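Trp repressor binding protein WrbA (Deinococcus radiodurans, PDB 1YDG) catalyses the reduction of quinones to quinols with NADH or NADPH, using one bound FMN per subunit of its homotetramer. Local coordinates at residues B[30-33]-B[37-40]; B[24-29]-B[181-186]; B[50-53]-B[58-61]; B[74-77]-B[81-84]; B[44-49]-B[94-99]. One frame throughout, in Å; residues are numbered along the deposited sequence.

Interaction 1: residues B[30-33]-B[37-40]; sequences AGRA and EVRL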
loop_
_atom_site.group_PDB
_atom_site.type_symbol
_atom_site.label_atom_id
_atom_site.label_comp_id
_atom_site.label_asym_id
_atom_site.label_seq_id
_atom_site.Cartn_x
_atom_site.Cartn_y
_atom_site.Cartn_z
ATOM N N ALA B 30 1.885 27.948 9.322
ATOM C CA ALA B 30 2.114 28.050 7.882
ATOM C C ALA B 30 0.797 28.374 7.169
ATOM O O ALA B 30 0.761 29.215 6.264
ATOM C CB ALA B 30 2.719 26.779 7.341
ATOM N N GLY B 31 -0.282 27.728 7.602
ATOM C CA GLY B 31 -1.611 28.006 7.069
ATOM C C GLY B 31 -2.056 29.434 7.271
ATOM O O GLY B 31 -2.575 30.056 6.350
ATOM N N ARG B 32 -1.873 29.951 8.484
ATOM C CA ARG B 32 -2.143 31.376 8.774
ATOM C C ARG B 32 -1.303 32.318 7.929
ATOM O O ARG B 32 -1.804 33.297 7.382
ATOM C CB ARG B 32 -1.852 31.699 10.231
ATOM C CG ARG B 32 -2.920 31.203 11.155
ATOM C CD ARG B 32 -2.610 31.528 12.611
ATOM N NE ARG B 32 -3.137 30.444 13.430
ATOM C CZ ARG B 32 -2.410 29.579 14.128
ATOM N NH1 ARG B 32 -1.076 29.672 14.181
ATOM N NH2 ARG B 32 -3.040 28.615 14.797
ATOM N N ALA B 33 -0.016 32.022 7.840
ATOM C CA ALA B 33 0.910 32.819 7.035
ATOM C C ALA B 33 0.513 32.831 5.552
ATOM O O ALA B 33 0.740 33.828 4.852
ATOM C CB ALA B 33 2.329 32.306 7.216
ATOM N N GLU B 37 -7.819 30.714 6.924
ATOM C CA GLU B 37 -8.455 30.637 8.227
ATOM C C GLU B 37 -8.199 29.243 8.773
ATOM O O GLU B 37 -8.611 28.267 8.157
ATOM C CB GLU B 37 -9.964 30.871 8.104
ATOM C CG GLU B 37 -10.683 30.791 9.438
ATOM C CD GLU B 37 -12.112 31.273 9.387
ATOM O OE1 GLU B 37 -12.767 31.144 8.329
ATOM O OE2 GLU B 37 -12.585 31.771 10.435
ATOM N N VAL B 38 -7.529 29.145 9.922
ATOM C CA VAL B 38 -7.055 27.849 10.404
ATOM C C VAL B 38 -7.748 27.372 11.682
ATOM O O VAL B 38 -7.931 28.144 12.625
ATOM C CB VAL B 38 -5.531 27.882 10.649
ATOM C CG1 VAL B 38 -5.001 26.485 10.900
ATOM C CG2 VAL B 38 -4.794 28.525 9.448
ATOM N N ARG B 39 -8.126 26.098 11.698
ATOM C CA ARG B 39 -8.438 25.386 12.947
ATOM C C ARG B 39 -7.379 24.329 13.207
ATOM O O ARG B 39 -7.171 23.453 12.385
ATOM C CB ARG B 39 -9.806 24.705 12.896
ATOM C CG ARG B 39 -10.932 25.681 12.764
ATOM C CD ARG B 39 -12.279 24.984 12.827
ATOM N NE ARG B 39 -13.344 25.962 12.713
ATOM C CZ ARG B 39 -14.622 25.682 12.483
ATOM N NH1 ARG B 39 -15.039 24.427 12.378
ATOM N NH2 ARG B 39 -15.488 26.680 12.383
ATOM N N LEU B 40 -6.735 24.416 14.365
ATOM C CA LEU B 40 -5.900 23.362 14.902
ATOM C C LEU B 40 -6.730 22.547 15.880
ATOM O O LEU B 40 -7.225 23.082 16.872
ATOM C CB LEU B 40 -4.709 23.984 15.622
ATOM C CG LEU B 40 -3.728 23.084 16.368
ATOM C CD1 LEU B 40 -3.109 22.131 15.400
ATOM C CD2 LEU B 40 -2.660 23.946 17.038
HETATM O O HOH W 1 -6.175 29.831 14.006
#
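Gly31 and Arg32, on the last turn of helix 19-33, pack against Val38 on strand 37-42, where the flavodoxin-like fold closes its first beta-alpha-beta crossover (strand 8-13, helix 19-33, strand 37-42). At Gly31 the helix presents bare backbone: Val38 CG2 lies 3.6 Å from Gly31 C, and a beta carbon modelled on this glycine would crowd the same methyl. The missing side chain thus lets the strand come close. At Arg32 the methyl reaches the backbone again, with Val38 CG2 3.4 Å from Arg32 N, and the first part of the arginine side chain crosses the valine at about a right angle, Arg32 CG lying 3.7 Å from Val38 CG2. Val38 can fill this notch because, with CG1 anti to the backbone N (chi1 -170°), CG2 falls anti to the carbonyl carbon and faces the helix. Further along the strand, Leu40 turns to the same helix and meets Ala24 and Gln25. The Arg32 chain bends at chi3, and its guanidinium is bridged to the strand by water 1, which lies in the guanidinium plane, accepts from Arg32 NE at 3.2 Å and donates to Val38 O at 2.8 Å.

Interaction 2: residues B[24-29]-B[181-186]; sequences AQEAAE and NDRASI
Glu26 and Arg183 join helix 19-33 to the C-terminal helix 180-204 through a salt bridge, Arg183 NH1 donating to Glu26 OE1 at 3.0 Å. The bond is bent, with an N-H...O angle of 140°. Glu26 OE1 is approached on its anti side, out of the carboxylate plane, and the oxygen in turn sits somewhat off the guanidinium plane, the two flat groups being turned 64° against each other. The side chains cross at about a right angle, and the carboxylate also rests on the aliphatic base of the arginine, Glu26 CD lying 3.9 Å from Arg183 CB. Beside this polar pair, Ile186 CG2 packs on the next residue, 3.5 Å from Ala27 N and 3.8 Å from Ala27 CB. The small alanine lets the methyl approach the helix backbone itself.

Torsions place both charged ends. Glu26 CG is anti to the backbone N and the chain then bends at chi2, while Arg183 runs extended from CG to NE before NH1 meets the acid. Glu26 OE2 has a second cationic partner in Arg187, one turn further along, so the two carboxylate oxygens are shared between two arginines, which would probably favour the ionised acid in this buried setting.

The short helix segments cross at -46° with their axes 9.3 Å apart. On the sheet side of helix 19-33, Ala24 and Ala27 rest on strand 8-13 and Ala28 on Val38 of strand 37-42, while Asn181, Asp182 and Ala184 of the partner helix meet helix 157-162.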
loop_
_atom_site.group_PDB
_atom_site.type_symbol
_atom_site.label_atom_id
_atom_site.label_comp_id
_atom_site.label_asym_id
_atom_site.label_seq_id
_atom_site.Cartn_x
_atom_site.Cartn_y
_atom_site.Cartn_z
ATOM N N ALA B 24 1.804 19.877 14.070
ATOM C CA ALA B 24 0.518 20.473 13.764
ATOM C C ALA B 24 0.526 21.967 14.022
ATOM O O ALA B 24 -0.051 22.733 13.245
ATOM C CB ALA B 24 -0.580 19.791 14.541
ATOM N N GLN B 25 1.211 22.390 15.085
ATOM C CA GLN B 25 1.388 23.825 15.338
ATOM C C GLN B 25 2.149 24.492 14.199
ATOM O O GLN B 25 1.777 25.579 13.765
ATOM C CB GLN B 25 2.099 24.079 16.667
ATOM C CG GLN B 25 1.338 23.622 17.900
ATOM C CD GLN B 25 2.108 23.918 19.183
ATOM O OE1 GLN B 25 2.117 25.051 19.648
ATOM N NE2 GLN B 25 2.781 22.912 19.732
ATOM N N GLU B 26 3.196 23.839 13.699
ATOM C CA GLU B 26 3.956 24.371 12.551
ATOM C C GLU B 26 3.069 24.480 11.311
ATOM O O GLU B 26 3.077 25.502 10.598
ATOM C CB GLU B 26 5.196 23.492 12.284
ATOM C CG GLU B 26 6.185 24.080 11.293
ATOM C CD GLU B 26 6.927 25.313 11.825
ATOM O OE1 GLU B 26 7.244 25.378 13.026
ATOM O OE2 GLU B 26 7.202 26.222 11.029
ATOM N N ALA B 27 2.270 23.436 11.076
ATOM C CA ALA B 27 1.266 23.422 9.996
ATOM C C ALA B 27 0.270 24.570 10.138
ATOM O O ALA B 27 -0.001 25.280 9.180
ATOM C CB ALA B 27 0.513 22.081 9.979
ATOM N N ALA B 28 -0.253 24.756 11.344
ATOM C CA ALA B 28 -1.234 25.793 11.597
ATOM C C ALA B 28 -0.697 27.214 11.341
ATOM O O ALA B 28 -1.395 28.039 10.759
ATOM C CB ALA B 28 -1.779 25.674 13.000
ATOM N N GLU B 29 0.538 27.470 11.758
ATOM C CA GLU B 29 1.218 28.746 11.512
ATOM C C GLU B 29 1.480 29.000 10.033
ATOM O O GLU B 29 1.330 30.136 9.536
ATOM C CB GLU B 29 2.566 28.751 12.237
ATOM C CG GLU B 29 2.463 28.789 13.734
ATOM C CD GLU B 29 3.825 28.800 14.432
ATOM O OE1 GLU B 29 3.841 28.688 15.686
ATOM O OE2 GLU B 29 4.878 28.939 13.743
ATOM N N ASN B 181 14.561 21.407 8.853
ATOM C CA ASN B 181 14.246 20.725 7.602
ATOM C C ASN B 181 12.836 20.120 7.649
ATOM O O ASN B 181 12.047 20.247 6.703
ATOM C CB ASN B 181 15.279 19.628 7.317
ATOM C CG ASN B 181 16.712 20.049 7.678
ATOM O OD1 ASN B 181 17.342 20.850 6.963
ATOM N ND2 ASN B 181 17.231 19.510 8.800
ATOM N N ASP B 182 12.535 19.464 8.768
ATOM C CA ASP B 182 11.186 18.977 9.039
ATOM C C ASP B 182 10.164 20.112 9.079
ATOM O O ASP B 182 9.083 19.988 8.512
ATOM C CB ASP B 182 11.162 18.160 10.334
ATOM C CG ASP B 182 11.892 16.825 10.191
ATOM O OD1 ASP B 182 12.023 16.325 9.043
ATOM O OD2 ASP B 182 12.331 16.266 11.215
ATOM N N ARG B 183 10.528 21.226 9.703
ATOM C CA ARG B 183 9.637 22.378 9.822
ATOM C C ARG B 183 9.381 23.054 8.487
ATOM O O ARG B 183 8.275 23.495 8.225
ATOM C CB ARG B 183 10.188 23.387 10.832
ATOM C CG ARG B 183 10.231 22.827 12.247
ATOM C CD ARG B 183 10.640 23.857 13.290
ATOM N NE ARG B 183 10.649 23.294 14.648
ATOM C CZ ARG B 183 9.568 23.062 15.398
ATOM N NH1 ARG B 183 8.337 23.315 14.944
ATOM N NH2 ARG B 183 9.717 22.548 16.622
ATOM N N ALA B 184 10.403 23.129 7.646
ATOM C CA ALA B 184 10.260 23.738 6.313
ATOM C C ALA B 184 9.461 22.843 5.382
ATOM O O ALA B 184 8.732 23.319 4.510
ATOM C CB ALA B 184 11.635 24.008 5.727
ATOM N N SER B 185 9.594 21.541 5.589
ATOM C CA SER B 185 8.834 20.542 4.860
ATOM C C SER B 185 7.333 20.721 5.124
ATOM O O SER B 185 6.521 20.825 4.193
ATOM C CB SER B 185 9.310 19.158 5.287
ATOM O OG SER B 185 8.966 18.176 4.343
ATOM N N ILE B 186 6.981 20.816 6.404
ATOM C CA ILE B 186 5.599 21.024 6.818
ATOM C C ILE B 186 5.061 22.331 6.242
ATOM O O ILE B 186 3.992 22.341 5.645
ATOM C CB ILE B 186 5.491 21.019 8.369
ATOM C CG1 ILE B 186 5.756 19.614 8.908
ATOM C CG2 ILE B 186 4.136 21.525 8.839
ATOM C CD1 ILE B 186 6.245 19.594 10.335
#

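Interaction 3: residues B[50-53]-B[58-61]; sequences DVID and WKAN
Val51 and Ile52 of helix 49-52 close on Trp58 of helix 56-64; these two short consecutive helices belong to the connection that follows strand 37-42 of the flavodoxin-like fold and lie beside the FMN site. The apolar contacts centre on the indole. Ile52 CG1 sits over one face in a CH-pi contact, 4.1 Å from the centroid of the five-membered ring and 21° off its normal, while Val51 CG1 reaches the six-membered ring obliquely, 3.6 Å from Trp58 CZ3. Trp58 CG is anti to the backbone N (chi1 -161°), which extends the ring across to the shorter helix. The other branch of the isoleucine, CG2, rests 3.8 Å from Lys59 CG.

Among polar groups, Trp58 NE1 is hydrogen-bonded to Glu45. Replacing the indole by an alanine would probably open a gap beneath Ile52 and Val51 and leave Glu45 without this N-H donor. Asp53 OD1 takes a hydrogen bond from Gln49 and also forms a long salt bridge with Lys59, its distance to Lys59 NZ being 3.9 Å. The lysine chain, bent at chi3, passes the carboxylate at a slant, with Lys59 CE 3.4 Å from Asp53 OD1.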
loop_
_atom_site.group_PDB
_atom_site.type_symbol
_atom_site.label_atom_id
_atom_site.label_comp_id
_atom_site.label_asym_id
_atom_site.label_seq_id
_atom_site.Cartn_x
_atom_site.Cartn_y
_atom_site.Cartn_z
ATOM N N ASP B 50 -4.774 4.930 33.141
ATOM C CA ASP B 50 -3.651 4.184 33.718
ATOM C C ASP B 50 -2.577 3.810 32.679
ATOM O O ASP B 50 -1.430 3.569 33.047
ATOM C CB ASP B 50 -4.134 2.971 34.523
ATOM C CG ASP B 50 -4.699 1.854 33.657
ATOM O OD1 ASP B 50 -4.734 0.699 34.144
ATOM O OD2 ASP B 50 -5.125 2.116 32.513
ATOM N N VAL B 51 -2.935 3.797 31.393
ATOM C CA VAL B 51 -1.926 3.680 30.320
ATOM C C VAL B 51 -1.218 5.024 30.090
ATOM O O VAL B 51 0.006 5.083 29.946
ATOM C CB VAL B 51 -2.547 3.178 28.993
ATOM C CG1 VAL B 51 -1.507 3.192 27.851
ATOM C CG2 VAL B 51 -3.101 1.768 29.167
ATOM N N ILE B 52 -1.994 6.104 30.061
ATOM C CA ILE B 52 -1.429 7.456 29.957
ATOM C C ILE B 52 -0.483 7.717 31.151
ATOM O O ILE B 52 0.610 8.268 31.000
ATOM C CB ILE B 52 -2.546 8.521 29.919
ATOM C CG1 ILE B 52 -3.397 8.352 28.657
ATOM C CG2 ILE B 52 -1.931 9.925 29.980
ATOM C CD1 ILE B 52 -4.744 9.102 28.690
ATOM N N ASP B 53 -0.920 7.304 32.337
ATOM C CA ASP B 53 -0.133 7.435 33.573
ATOM C C ASP B 53 1.234 6.720 33.574
ATOM O O ASP B 53 2.043 6.934 34.467
ATOM C CB ASP B 53 -0.944 6.878 34.727
ATOM C CG ASP B 53 -2.003 7.830 35.226
ATOM O OD1 ASP B 53 -2.086 8.999 34.774
ATOM O OD2 ASP B 53 -2.765 7.384 36.097
ATOM N N TRP B 58 3.602 11.589 27.656
ATOM C CA TRP B 58 2.188 11.437 27.295
ATOM C C TRP B 58 1.292 12.264 28.216
ATOM O O TRP B 58 0.489 13.070 27.747
ATOM C CB TRP B 58 1.778 9.965 27.324
ATOM C CG TRP B 58 0.511 9.636 26.561
ATOM C CD1 TRP B 58 -0.437 10.510 26.083
ATOM C CD2 TRP B 58 0.041 8.324 26.228
ATOM N NE1 TRP B 58 -1.441 9.817 25.451
ATOM C CE2 TRP B 58 -1.185 8.478 25.534
ATOM C CE3 TRP B 58 0.523 7.038 26.463
ATOM C CZ2 TRP B 58 -1.923 7.386 25.059
ATOM C CZ3 TRP B 58 -0.209 5.946 25.973
ATOM C CH2 TRP B 58 -1.421 6.133 25.285
ATOM N N LYS B 59 1.438 12.080 29.526
ATOM C CA LYS B 59 0.736 12.935 30.490
ATOM C C LYS B 59 0.991 14.401 30.246
ATOM O O LYS B 59 0.057 15.194 30.251
ATOM C CB LYS B 59 1.139 12.637 31.927
ATOM C CG LYS B 59 0.430 11.462 32.510
ATOM C CD LYS B 59 0.703 11.335 33.981
ATOM C CE LYS B 59 -0.413 11.917 34.801
ATOM N NZ LYS B 59 -0.002 11.924 36.219
ATOM N N ALA B 60 2.260 14.753 30.048
ATOM C CA ALA B 60 2.640 16.146 29.859
ATOM C C ALA B 60 1.976 16.713 28.615
ATOM O O ALA B 60 1.459 17.829 28.636
ATOM C CB ALA B 60 4.135 16.273 29.753
ATOM N N ASN B 61 1.966 15.931 27.535
ATOM C CA ASN B 61 1.437 16.424 26.265
ATOM C C ASN B 61 -0.054 16.619 26.323
ATOM O O ASN B 61 -0.571 17.581 25.782
ATOM C CB ASN B 61 1.786 15.498 25.104
ATOM C CG ASN B 61 1.315 16.043 23.772
ATOM O OD1 ASN B 61 1.645 17.175 23.391
ATOM N ND2 ASN B 61 0.558 15.236 23.044
#

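Interaction 4: residues B[74-77]-B[81-84]; sequences ADLE and AIVF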
loop_
_atom_site.group_PDB
_atom_site.type_symbol
_atom_site.label_atom_id
_atom_site.label_comp_id
_atom_site.label_asym_id
_atom_site.label_seq_id
_atom_site.Cartn_x
_atom_site.Cartn_y
_atom_site.Cartn_z
ATOM N N ALA B 74 -17.993 17.974 12.003
ATOM C CA ALA B 74 -18.346 19.302 11.498
ATOM C C ALA B 74 -17.162 20.195 11.127
ATOM O O ALA B 74 -17.303 21.133 10.327
ATOM C CB ALA B 74 -19.241 20.027 12.510
ATOM N N ASP B 75 -16.003 19.928 11.719
ATOM C CA ASP B 75 -14.766 20.604 11.342
ATOM C C ASP B 75 -14.382 20.280 9.889
ATOM O O ASP B 75 -13.912 21.166 9.138
ATOM C CB ASP B 75 -13.620 20.203 12.296
ATOM C CG ASP B 75 -13.793 20.788 13.720
ATOM O OD1 ASP B 75 -14.070 22.002 13.848
ATOM O OD2 ASP B 75 -13.629 20.025 14.697
ATOM N N LEU B 76 -14.591 19.027 9.480
ATOM C CA LEU B 76 -14.317 18.655 8.086
ATOM C C LEU B 76 -15.388 19.178 7.127
ATOM O O LEU B 76 -15.066 19.535 6.006
ATOM C CB LEU B 76 -14.132 17.150 7.931
ATOM C CG LEU B 76 -13.113 16.496 8.874
ATOM C CD1 LEU B 76 -12.778 15.125 8.386
ATOM C CD2 LEU B 76 -11.837 17.311 9.041
ATOM N N GLU B 77 -16.654 19.222 7.568
ATOM C CA GLU B 77 -17.715 19.850 6.770
ATOM C C GLU B 77 -17.386 21.323 6.533
ATOM O O GLU B 77 -17.599 21.851 5.442
ATOM C CB GLU B 77 -19.075 19.692 7.453
ATOM C CG GLU B 77 -20.242 20.375 6.720
ATOM C CD GLU B 77 -21.622 20.137 7.369
ATOM O OE1 GLU B 77 -21.773 19.203 8.189
ATOM O OE2 GLU B 77 -22.571 20.899 7.040
ATOM N N ALA B 81 -9.934 22.646 3.031
ATOM C CA ALA B 81 -8.664 21.960 2.956
ATOM C C ALA B 81 -8.415 21.234 4.262
ATOM O O ALA B 81 -8.525 21.820 5.321
ATOM C CB ALA B 81 -7.557 22.967 2.669
ATOM N N ILE B 82 -8.080 19.950 4.182
ATOM C CA ILE B 82 -7.845 19.125 5.355
ATOM C C ILE B 82 -6.436 18.566 5.428
ATOM O O ILE B 82 -5.917 18.032 4.443
ATOM C CB ILE B 82 -8.813 17.916 5.359
ATOM C CG1 ILE B 82 -10.256 18.404 5.504
ATOM C CG2 ILE B 82 -8.419 16.918 6.467
ATOM C CD1 ILE B 82 -11.335 17.443 4.953
ATOM N N VAL B 83 -5.824 18.656 6.606
ATOM C CA VAL B 83 -4.596 17.917 6.878
ATOM C C VAL B 83 -4.835 17.001 8.056
ATOM O O VAL B 83 -5.351 17.454 9.080
ATOM C CB VAL B 83 -3.384 18.850 7.201
ATOM C CG1 VAL B 83 -2.149 18.055 7.607
ATOM C CG2 VAL B 83 -3.058 19.783 6.039
ATOM N N PHE B 84 -4.429 15.727 7.894
ATOM C CA PHE B 84 -4.400 14.703 8.957
ATOM C C PHE B 84 -2.957 14.352 9.326
ATOM O O PHE B 84 -2.116 14.111 8.442
ATOM C CB PHE B 84 -5.063 13.398 8.466
ATOM C CG PHE B 84 -6.554 13.360 8.613
ATOM C CD1 PHE B 84 -7.297 14.519 8.832
ATOM C CD2 PHE B 84 -7.224 12.165 8.478
ATOM C CE1 PHE B 84 -8.690 14.468 8.945
ATOM C CE2 PHE B 84 -8.616 12.111 8.592
ATOM C CZ PHE B 84 -9.336 13.256 8.818
#
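The ring of Phe84 meets Leu76 at its edge: Leu76 CD1 lies near the ring plane, 3.9 Å from Phe84 CZ. The phenyl group also packs edge-to-face with Phe118 of the adjoining strand 117-124 and touches Val12 of strand 8-13. This is the entry into a central parallel strand of the flavodoxin-like alpha/beta sandwich, where the short helix 73-78 turns back into strand 81-89 and its leucine packs on two side chains, Ile82 and Phe84, from the same side of the strand.

Leu76 divides its work between its two methyls. While CD1 takes the phenylalanine, Leu76 CD2 settles 4.0 Å from Ile82 CG1. Leu76 CG stands anti to its carbonyl carbon (chi1 -52°), which swings the fork over the strand, and the leucine crosses both partners at about a right angle. Val12, Leu104 and Leu113 also touch Leu76, so the contact is part of the buried core on this side of the sheet. With only an alanine in place of Leu76, a gap is likely to open between helix and strand, and Phe84 and Ile82 would lose the methyls that pack on them. The isoleucine adds one further touch, Ile82 CD1 reaching back to Leu76 CB at 4.1 Å.

Interaction 5: residues B[44-49]-B[94-99]; sequences RETAPQ and TSQMRA
Glu45 and Gln96 lie side by side and point the same way, linking the loop after strand 37-42 to the first turn of helix 95-102. Their flat ends are turned 79° against each other. The N-H of Gln96 NE2 runs nearly in its amide plane to the syn lone pair of Glu45 OE1, 2.9 Å away and almost straight at 168°. The same oxygen is met on its anti side by Ala47 N, also at 2.9 Å, which folds the glutamate back over its own loop. Thr46 crosses the glutamine aslant, with Thr46 OG1 3.2 Å from Gln96 CG. Gln96 reaches the acid because its chain bends at chi2 (95°). Between the backbones, water 2 donates to Arg44 O at 2.7 Å and to Gln96 O at 2.8 Å. Thr94 N-caps that helix, its OG1 accepting from Met97 N. Asp102 of the second subunit packs on Gln96 and accepts a bond from Ser95 N, so this turn also borders a subunit interface.

Glu45 OE2 is engaged in turn by Tyr14 and Trp58. With hydrogen-bond partners at both oxygens, the carboxylate is probably held in one rotation, joining loop and helix close to the FMN-binding Ser16 and Arg89.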
loop_
_atom_site.group_PDB
_atom_site.type_symbol
_atom_site.label_atom_id
_atom_site.label_comp_id
_atom_site.label_asym_id
_atom_site.label_seq_id
_atom_site.Cartn_x
_atom_site.Cartn_y
_atom_site.Cartn_z
ATOM N N ARG B 44 -9.461 13.160 19.786
ATOM C CA ARG B 44 -9.836 12.629 21.094
ATOM C C ARG B 44 -8.975 11.442 21.503
ATOM O O ARG B 44 -8.754 10.494 20.727
ATOM C CB ARG B 44 -11.307 12.202 21.125
ATOM C CG ARG B 44 -11.775 11.807 22.507
ATOM C CD ARG B 44 -13.170 11.236 22.535
ATOM N NE ARG B 44 -14.154 12.297 22.365
ATOM C CZ ARG B 44 -15.444 12.200 22.696
ATOM N NH1 ARG B 44 -15.940 11.067 23.202
ATOM N NH2 ARG B 44 -16.255 13.245 22.499
ATOM N N GLU B 45 -8.511 11.517 22.744
ATOM C CA GLU B 45 -7.703 10.487 23.347
ATOM C C GLU B 45 -8.611 9.402 23.884
ATOM O O GLU B 45 -9.530 9.664 24.662
ATOM C CB GLU B 45 -6.849 11.097 24.472
ATOM C CG GLU B 45 -5.991 10.117 25.195
ATOM C CD GLU B 45 -5.048 9.410 24.250
ATOM O OE1 GLU B 45 -5.362 8.271 23.858
ATOM O OE2 GLU B 45 -4.050 10.028 23.860
ATOM N N THR B 46 -8.366 8.173 23.457
ATOM C CA THR B 46 -9.141 7.036 23.919
ATOM C C THR B 46 -8.409 6.181 24.957
ATOM O O THR B 46 -9.046 5.365 25.634
ATOM C CB THR B 46 -9.524 6.135 22.735
ATOM O OG1 THR B 46 -8.331 5.697 22.083
ATOM C CG2 THR B 46 -10.372 6.907 21.730
ATOM N N ALA B 47 -7.088 6.332 25.069
ATOM C CA ALA B 47 -6.305 5.494 25.998
ATOM C C ALA B 47 -6.849 5.553 27.421
ATOM O O ALA B 47 -7.248 6.620 27.880
ATOM C CB ALA B 47 -4.856 5.896 25.992
ATOM N N PRO B 48 -6.862 4.407 28.128
ATOM C CA PRO B 48 -7.246 4.464 29.543
ATOM C C PRO B 48 -6.240 5.308 30.331
ATOM O O PRO B 48 -5.059 5.351 29.964
ATOM C CB PRO B 48 -7.219 2.996 30.004
ATOM C CG PRO B 48 -6.938 2.165 28.799
ATOM C CD PRO B 48 -6.508 3.047 27.680
ATOM N N GLN B 49 -6.710 5.980 31.385
ATOM C CA GLN B 49 -5.859 6.884 32.158
ATOM C C GLN B 49 -4.626 6.194 32.744
ATOM O O GLN B 49 -3.557 6.804 32.839
ATOM C CB GLN B 49 -6.644 7.542 33.292
ATOM C CG GLN B 49 -5.875 8.639 33.992
ATOM C CD GLN B 49 -5.372 9.703 33.032
ATOM O OE1 GLN B 49 -6.131 10.229 32.236
ATOM N NE2 GLN B 49 -4.088 10.020 33.106
ATOM N N THR B 94 -2.741 5.579 14.265
ATOM C CA THR B 94 -3.200 5.189 15.585
ATOM C C THR B 94 -4.684 4.856 15.586
ATOM O O THR B 94 -5.463 5.432 14.819
ATOM C CB THR B 94 -2.994 6.316 16.603
ATOM O OG1 THR B 94 -3.709 7.482 16.166
ATOM C CG2 THR B 94 -1.506 6.635 16.768
ATOM N N SER B 95 -5.089 3.980 16.497
ATOM C CA SER B 95 -6.510 3.704 16.700
ATOM C C SER B 95 -7.287 4.984 17.018
ATOM O O SER B 95 -8.448 5.107 16.648
ATOM C CB SER B 95 -6.728 2.664 17.807
ATOM O OG SER B 95 -6.195 3.109 19.036
ATOM N N GLN B 96 -6.636 5.955 17.656
ATOM C CA GLN B 96 -7.315 7.189 18.037
ATOM C C GLN B 96 -7.718 7.958 16.770
ATOM O O GLN B 96 -8.847 8.455 16.650
ATOM C CB GLN B 96 -6.430 8.044 18.964
ATOM C CG GLN B 96 -6.203 7.452 20.366
ATOM C CD GLN B 96 -4.911 6.635 20.504
ATOM O OE1 GLN B 96 -4.411 6.063 19.528
ATOM N NE2 GLN B 96 -4.363 6.592 21.725
ATOM N N MET B 97 -6.803 8.024 15.805
ATOM C CA MET B 97 -7.092 8.653 14.541
ATOM C C MET B 97 -8.143 7.840 13.793
ATOM O O MET B 97 -9.116 8.400 13.296
ATOM C CB MET B 97 -5.818 8.817 13.712
ATOM C CG MET B 97 -6.035 9.330 12.275
ATOM S SD MET B 97 -6.750 10.966 12.135
ATOM C CE MET B 97 -5.407 12.097 12.444
ATOM N N ARG B 98 -7.971 6.525 13.721
ATOM C CA ARG B 98 -8.998 5.693 13.067
ATOM C C ARG B 98 -10.368 5.833 13.749
ATOM O O ARG B 98 -11.376 5.786 13.081
ATOM C CB ARG B 98 -8.610 4.223 13.017
ATOM C CG ARG B 98 -7.320 3.899 12.251
ATOM C CD ARG B 98 -7.225 4.497 10.865
ATOM N NE ARG B 98 -8.346 4.143 9.992
ATOM C CZ ARG B 98 -8.369 4.318 8.670
ATOM N NH1 ARG B 98 -7.311 4.813 8.024
ATOM N NH2 ARG B 98 -9.448 3.976 7.979
ATOM N N ALA B 99 -10.401 5.952 15.072
ATOM C CA ALA B 99 -11.677 6.138 15.776
ATOM C C ALA B 99 -12.369 7.393 15.293
ATOM O O ALA B 99 -13.576 7.375 15.082
ATOM C CB ALA B 99 -11.477 6.188 17.272
HETATM O O HOH W 2 -10.314 9.443 18.827
#

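Interactions 1 and 2 share helix 19-33, their centres 11 Å apart: Leu40 CD1 of the strand reaches Ala24 CB at 3.6 Å. Interaction 4 reaches the same sheet and is tied to interaction 1 by the salt bridge of Arg39 NH1 to Asp75 OD1, 3.0 Å. Interactions 3 and 5, centres 12 Å apart, meet where Trp58 NE1 stands 3.1 Å from Glu45 OE2 and Trp58 CZ2 3.4 Å from Ala47 CB. These two lie near the FMN site, with Gln96 about 5 Å from Arg89 between side chains. Phe84 CD2, 3.9 Å from Met97 SD, links interaction 4 to interaction 5. Interaction 2 encloses the other four along the chain.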